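Local structure of phytanoyl-CoA dioxygenase (Streptomyces malaysiense, 6ZYL) at residues L134-W147 against V202-A215. The protein catalyses the beta-hydroxylation of thioholgamide as a non-heme monooxygenase, probably dependent on iron and 2-oxoglutarate. Numbering follows the deposited sequence.
Sequences LGLDGYQQHAARVW and VLLDAGQCSVHHLA
With CG anti to the backbone N (chi1 -160°), the ring of His213 swings to Gln140, whereas the ring of His212, with CG between N and the carbonyl carbon (chi1 66°), stands beside the Arg145 chain. His213 NE2 donates to Gln140 O at 2.7 Å, almost straight and in the ring plane although the donor lies above the carbonyl plane; ND1 accepts from Ala215 N, so both ring nitrogens are held. A water over the ring face joins Tyr139 O, Ala143 O and Leu214 N. A leucine in place of His213 would probably leave Gln140 O without this donor and Ala215 N without its acceptor. Arg145 CB lies over one face of the His212 ring, 4.2 Å from its centroid, while NE forms a salt bridge with Asp235; the ring itself is held by Tyr162 at ND1 and Asp130 at NE2. Leu214 CD1 packs against Ala143 CB and Tyr139 CB, both at 3.8 Å, and CD2 turns to Arg145 CB. Farther along, Trp147 CZ3 meets Val202 CG1 at 3.6 Å. Paired hydrogen bonds of Arg145 with His212 and Trp147 with Ser210 make 143-147 and 209-212 antiparallel neighbours in the major sheet, consistent with the double-stranded beta-helix core of PhyH-family dioxygenases.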
loop_
_atom_site.group_PDB
_atom_site.type_symbol
_atom_site.label_atom_id
_atom_site.label_comp_id
_atom_site.label_asym_id
_atom_site.label_seq_id
_atom_site.Cartn_x
_atom_site.Cartn_y
_atom_site.Cartn_z
ATOM N N LEU A 134 6.133 6.603 8.078
ATOM C CA LEU A 134 6.954 5.657 7.332
ATOM C C LEU A 134 8.445 5.912 7.500
ATOM O O LEU A 134 9.248 5.009 7.234
ATOM C CB LEU A 134 6.591 5.705 5.849
ATOM C CG LEU A 134 5.105 5.532 5.540
ATOM C CD1 LEU A 134 4.889 5.454 4.034
ATOM C CD2 LEU A 134 4.541 4.298 6.225
ATOM N N GLY A 135 8.836 7.106 7.932
ATOM C CA GLY A 135 10.240 7.412 8.122
ATOM C C GLY A 135 11.054 7.295 6.851
ATOM O O GLY A 135 12.127 6.681 6.842
ATOM N N LEU A 136 10.554 7.880 5.768
ATOM C CA LEU A 136 11.203 7.823 4.468
ATOM C C LEU A 136 11.610 9.224 4.033
ATOM O O LEU A 136 10.912 10.202 4.319
ATOM C CB LEU A 136 10.278 7.193 3.423
ATOM C CG LEU A 136 9.950 5.713 3.638
ATOM C CD1 LEU A 136 8.957 5.225 2.593
ATOM C CD2 LEU A 136 11.215 4.866 3.617
ATOM N N ASP A 137 12.747 9.308 3.347
ATOM C CA ASP A 137 13.284 10.556 2.819
ATOM C C ASP A 137 13.484 10.366 1.324
ATOM O O ASP A 137 14.290 9.528 0.906
ATOM C CB ASP A 137 14.600 10.915 3.513
ATOM C CG ASP A 137 15.199 12.221 3.011
ATOM O OD1 ASP A 137 14.514 12.978 2.288
ATOM O OD2 ASP A 137 16.368 12.490 3.356
ATOM N N GLY A 138 12.731 11.118 0.524
ATOM C CA GLY A 138 12.767 10.984 -0.918
ATOM C C GLY A 138 11.500 10.442 -1.537
ATOM O O GLY A 138 11.462 10.253 -2.759
ATOM N N TYR A 139 10.467 10.168 -0.739
ATOM C CA TYR A 139 9.169 9.812 -1.295
ATOM C C TYR A 139 8.585 10.945 -2.125
ATOM O O TYR A 139 7.688 10.709 -2.943
ATOM C CB TYR A 139 8.201 9.454 -0.168
ATOM C CG TYR A 139 7.919 10.618 0.758
ATOM C CD1 TYR A 139 6.923 11.540 0.466
ATOM C CD2 TYR A 139 8.661 10.803 1.918
ATOM C CE1 TYR A 139 6.669 12.609 1.303
ATOM C CE2 TYR A 139 8.412 11.868 2.763
ATOM C CZ TYR A 139 7.416 12.768 2.450
ATOM O OH TYR A 139 7.162 13.831 3.285
ATOM N N GLN A 140 9.064 12.173 -1.917
ATOM C CA GLN A 140 8.506 13.322 -2.616
ATOM C C GLN A 140 8.572 13.135 -4.125
ATOM O O GLN A 140 7.625 13.478 -4.842
ATOM C CB GLN A 140 9.248 14.588 -2.187
ATOM C CG GLN A 140 9.033 14.958 -0.721
ATOM C CD GLN A 140 9.991 14.247 0.228
ATOM O OE1 GLN A 140 10.601 13.237 -0.120
ATOM N NE2 GLN A 140 10.117 14.774 1.439
ATOM N N GLN A 141 9.672 12.572 -4.626
ATOM C CA GLN A 141 9.833 12.341 -6.050
ATOM C C GLN A 141 9.937 10.873 -6.434
ATOM O O GLN A 141 9.798 10.558 -7.622
ATOM C CB GLN A 141 11.090 13.061 -6.570
ATOM C CG GLN A 141 11.014 14.575 -6.541
ATOM C CD GLN A 141 9.893 15.119 -7.402
ATOM O OE1 GLN A 141 9.645 14.627 -8.504
ATOM N NE2 GLN A 141 9.204 16.137 -6.900
ATOM N N HIS A 142 10.165 9.966 -5.481
ATOM C CA HIS A 142 10.632 8.626 -5.814
ATOM C C HIS A 142 9.837 7.532 -5.109
ATOM O O HIS A 142 10.371 6.452 -4.836
ATOM C CB HIS A 142 12.118 8.488 -5.479
ATOM C CG HIS A 142 12.974 9.554 -6.092
ATOM N ND1 HIS A 142 13.122 9.691 -7.455
ATOM C CD2 HIS A 142 13.718 10.537 -5.531
ATOM C CE1 HIS A 142 13.925 10.709 -7.708
ATOM N NE2 HIS A 142 14.302 11.239 -6.558
ATOM N N ALA A 143 8.560 7.774 -4.831
ATOM C CA ALA A 143 7.731 6.746 -4.224
ATOM C C ALA A 143 6.286 6.922 -4.668
ATOM O O ALA A 143 5.859 8.012 -5.053
ATOM C CB ALA A 143 7.820 6.776 -2.695
ATOM N N ALA A 144 5.537 5.825 -4.594
ATOM C CA ALA A 144 4.120 5.821 -4.921
ATOM C C ALA A 144 3.491 4.590 -4.287
ATOM O O ALA A 144 4.127 3.536 -4.205
ATOM C CB ALA A 144 3.890 5.820 -6.437
ATOM N N ARG A 145 2.253 4.735 -3.828
ATOM C CA ARG A 145 1.485 3.623 -3.287
ATOM C C ARG A 145 0.459 3.184 -4.325
ATOM O O ARG A 145 -0.346 3.999 -4.791
ATOM C CB ARG A 145 0.792 4.008 -1.981
ATOM C CG ARG A 145 -0.122 2.919 -1.441
ATOM C CD ARG A 145 -0.533 3.185 -0.001
ATOM N NE ARG A 145 0.573 2.980 0.929
ATOM C CZ ARG A 145 0.446 2.980 2.251
ATOM N NH1 ARG A 145 -0.742 3.175 2.803
ATOM N NH2 ARG A 145 1.507 2.784 3.021
ATOM N N VAL A 146 0.495 1.905 -4.686
ATOM C CA VAL A 146 -0.471 1.313 -5.605
ATOM C C VAL A 146 -1.566 0.660 -4.773
ATOM O O VAL A 146 -1.298 -0.257 -3.988
ATOM C CB VAL A 146 0.196 0.298 -6.546
ATOM C CG1 VAL A 146 -0.847 -0.355 -7.443
ATOM C CG2 VAL A 146 1.276 0.982 -7.375
ATOM N N TRP A 147 -2.795 1.132 -4.949
ATOM C CA TRP A 147 -3.963 0.726 -4.167
ATOM C C TRP A 147 -4.825 -0.145 -5.074
ATOM O O TRP A 147 -5.604 0.369 -5.882
ATOM C CB TRP A 147 -4.698 1.971 -3.687
ATOM C CG TRP A 147 -5.723 1.797 -2.617
ATOM C CD1 TRP A 147 -5.502 1.504 -1.305
ATOM C CD2 TRP A 147 -7.135 1.966 -2.762
ATOM N NE1 TRP A 147 -6.696 1.466 -0.623
ATOM C CE2 TRP A 147 -7.714 1.743 -1.498
ATOM C CE3 TRP A 147 -7.970 2.276 -3.841
ATOM C CZ2 TRP A 147 -9.090 1.821 -1.282
ATOM C CZ3 TRP A 147 -9.335 2.353 -3.625
ATOM C CH2 TRP A 147 -9.881 2.127 -2.357
ATOM N N VAL A 202 -12.387 7.493 -4.952
ATOM C CA VAL A 202 -11.576 6.547 -5.713
ATOM C C VAL A 202 -12.476 5.368 -6.071
ATOM O O VAL A 202 -12.646 4.436 -5.285
ATOM C CB VAL A 202 -10.336 6.106 -4.934
ATOM C CG1 VAL A 202 -9.457 5.218 -5.803
ATOM C CG2 VAL A 202 -9.563 7.322 -4.448
ATOM N N LEU A 203 -13.047 5.411 -7.272
ATOM C CA LEU A 203 -14.024 4.430 -7.728
ATOM C C LEU A 203 -13.379 3.539 -8.779
ATOM O O LEU A 203 -12.958 4.022 -9.836
ATOM C CB LEU A 203 -15.261 5.126 -8.291
ATOM C CG LEU A 203 -15.894 6.140 -7.334
ATOM C CD1 LEU A 203 -17.007 6.919 -8.016
ATOM C CD2 LEU A 203 -16.411 5.440 -6.082
ATOM N N LEU A 204 -13.318 2.243 -8.491
ATOM C CA LEU A 204 -12.568 1.308 -9.311
ATOM C C LEU A 204 -13.375 0.047 -9.565
ATOM O O LEU A 204 -14.076 -0.442 -8.675
ATOM C CB LEU A 204 -11.247 0.923 -8.629
ATOM C CG LEU A 204 -10.288 2.042 -8.225
ATOM C CD1 LEU A 204 -9.188 1.498 -7.325
ATOM C CD2 LEU A 204 -9.702 2.692 -9.462
ATOM N N ASP A 205 -13.267 -0.478 -10.784
ATOM C CA ASP A 205 -13.659 -1.856 -11.033
ATOM C C ASP A 205 -12.692 -2.791 -10.315
ATOM O O ASP A 205 -11.498 -2.505 -10.196
ATOM C CB ASP A 205 -13.650 -2.165 -12.529
ATOM C CG ASP A 205 -14.743 -1.436 -13.287
ATOM O OD1 ASP A 205 -15.646 -0.862 -12.643
ATOM O OD2 ASP A 205 -14.693 -1.440 -14.534
ATOM N N ALA A 206 -13.216 -3.913 -9.823
ATOM C CA ALA A 206 -12.354 -4.936 -9.243
ATOM C C ALA A 206 -11.252 -5.298 -10.230
ATOM O O ALA A 206 -11.517 -5.576 -11.403
ATOM C CB ALA A 206 -13.172 -6.177 -8.878
ATOM N N GLY A 207 -10.007 -5.274 -9.754
ATOM C CA GLY A 207 -8.847 -5.519 -10.575
ATOM C C GLY A 207 -8.087 -4.264 -10.956
ATOM O O GLY A 207 -6.871 -4.327 -11.171
ATOM N N GLN A 208 -8.778 -3.133 -11.060
ATOM C CA GLN A 208 -8.102 -1.870 -11.288
ATOM C C GLN A 208 -7.420 -1.407 -10.003
ATOM O O GLN A 208 -7.665 -1.925 -8.909
ATOM C CB GLN A 208 -9.088 -0.807 -11.769
ATOM C CG GLN A 208 -9.801 -1.149 -13.063
ATOM C CD GLN A 208 -10.725 -0.039 -13.522
ATOM O OE1 GLN A 208 -11.488 0.516 -12.732
ATOM N NE2 GLN A 208 -10.656 0.294 -14.803
ATOM N N CYS A 209 -6.561 -0.403 -10.139
ATOM C CA CYS A 209 -5.869 0.143 -8.986
ATOM C C CYS A 209 -5.752 1.651 -9.130
ATOM O O CYS A 209 -5.940 2.216 -10.208
ATOM C CB CYS A 209 -4.480 -0.484 -8.814
ATOM S SG CYS A 209 -3.290 0.006 -10.070
ATOM N N SER A 210 -5.458 2.294 -8.006
ATOM C CA SER A 210 -5.148 3.711 -7.946
ATOM C C SER A 210 -3.716 3.856 -7.454
ATOM O O SER A 210 -3.252 3.065 -6.625
ATOM C CB SER A 210 -6.111 4.452 -7.018
ATOM O OG SER A 210 -5.794 5.829 -6.967
ATOM N N VAL A 211 -3.013 4.851 -7.982
ATOM C CA VAL A 211 -1.648 5.165 -7.579
ATOM C C VAL A 211 -1.661 6.578 -7.021
ATOM O O VAL A 211 -2.088 7.513 -7.708
ATOM C CB VAL A 211 -0.661 5.052 -8.752
ATOM C CG1 VAL A 211 0.774 5.100 -8.240
ATOM C CG2 VAL A 211 -0.919 3.784 -9.548
ATOM N N HIS A 212 -1.208 6.742 -5.781
ATOM C CA HIS A 212 -1.179 8.062 -5.174
ATOM C C HIS A 212 0.148 8.314 -4.472
ATOM O O HIS A 212 0.861 7.387 -4.078
ATOM C CB HIS A 212 -2.370 8.265 -4.197
ATOM C CG HIS A 212 -2.345 7.385 -2.984
ATOM N ND1 HIS A 212 -3.241 6.353 -2.797
ATOM C CD2 HIS A 212 -1.573 7.418 -1.873
ATOM C CE1 HIS A 212 -3.003 5.772 -1.634
ATOM N NE2 HIS A 212 -1.993 6.398 -1.055
ATOM N N HIS A 213 0.476 9.602 -4.380
ATOM C CA HIS A 213 1.651 10.081 -3.668
ATOM C C HIS A 213 1.505 9.805 -2.179
ATOM O O HIS A 213 0.407 9.875 -1.623
ATOM C CB HIS A 213 1.799 11.583 -3.933
ATOM C CG HIS A 213 3.164 12.132 -3.669
ATOM N ND1 HIS A 213 3.562 12.562 -2.424
ATOM C CD2 HIS A 213 4.208 12.371 -4.499
ATOM C CE1 HIS A 213 4.801 13.014 -2.488
ATOM N NE2 HIS A 213 5.216 12.909 -3.738
ATOM N N LEU A 214 2.623 9.476 -1.527
ATOM C CA LEU A 214 2.574 9.195 -0.098
ATOM C C LEU A 214 2.238 10.430 0.730
ATOM O O LEU A 214 1.930 10.290 1.920
ATOM C CB LEU A 214 3.902 8.603 0.372
ATOM C CG LEU A 214 4.229 7.206 -0.163
ATOM C CD1 LEU A 214 5.571 6.726 0.384
ATOM C CD2 LEU A 214 3.132 6.207 0.172
ATOM N N ALA A 215 2.293 11.623 0.139
ATOM C CA ALA A 215 1.846 12.849 0.788
ATOM C C ALA A 215 0.435 13.243 0.366
ATOM O O ALA A 215 -0.040 14.321 0.740
ATOM C CB ALA A 215 2.819 13.992 0.489
HETATM O O HOH W 1 5.220 9.489 -2.802
#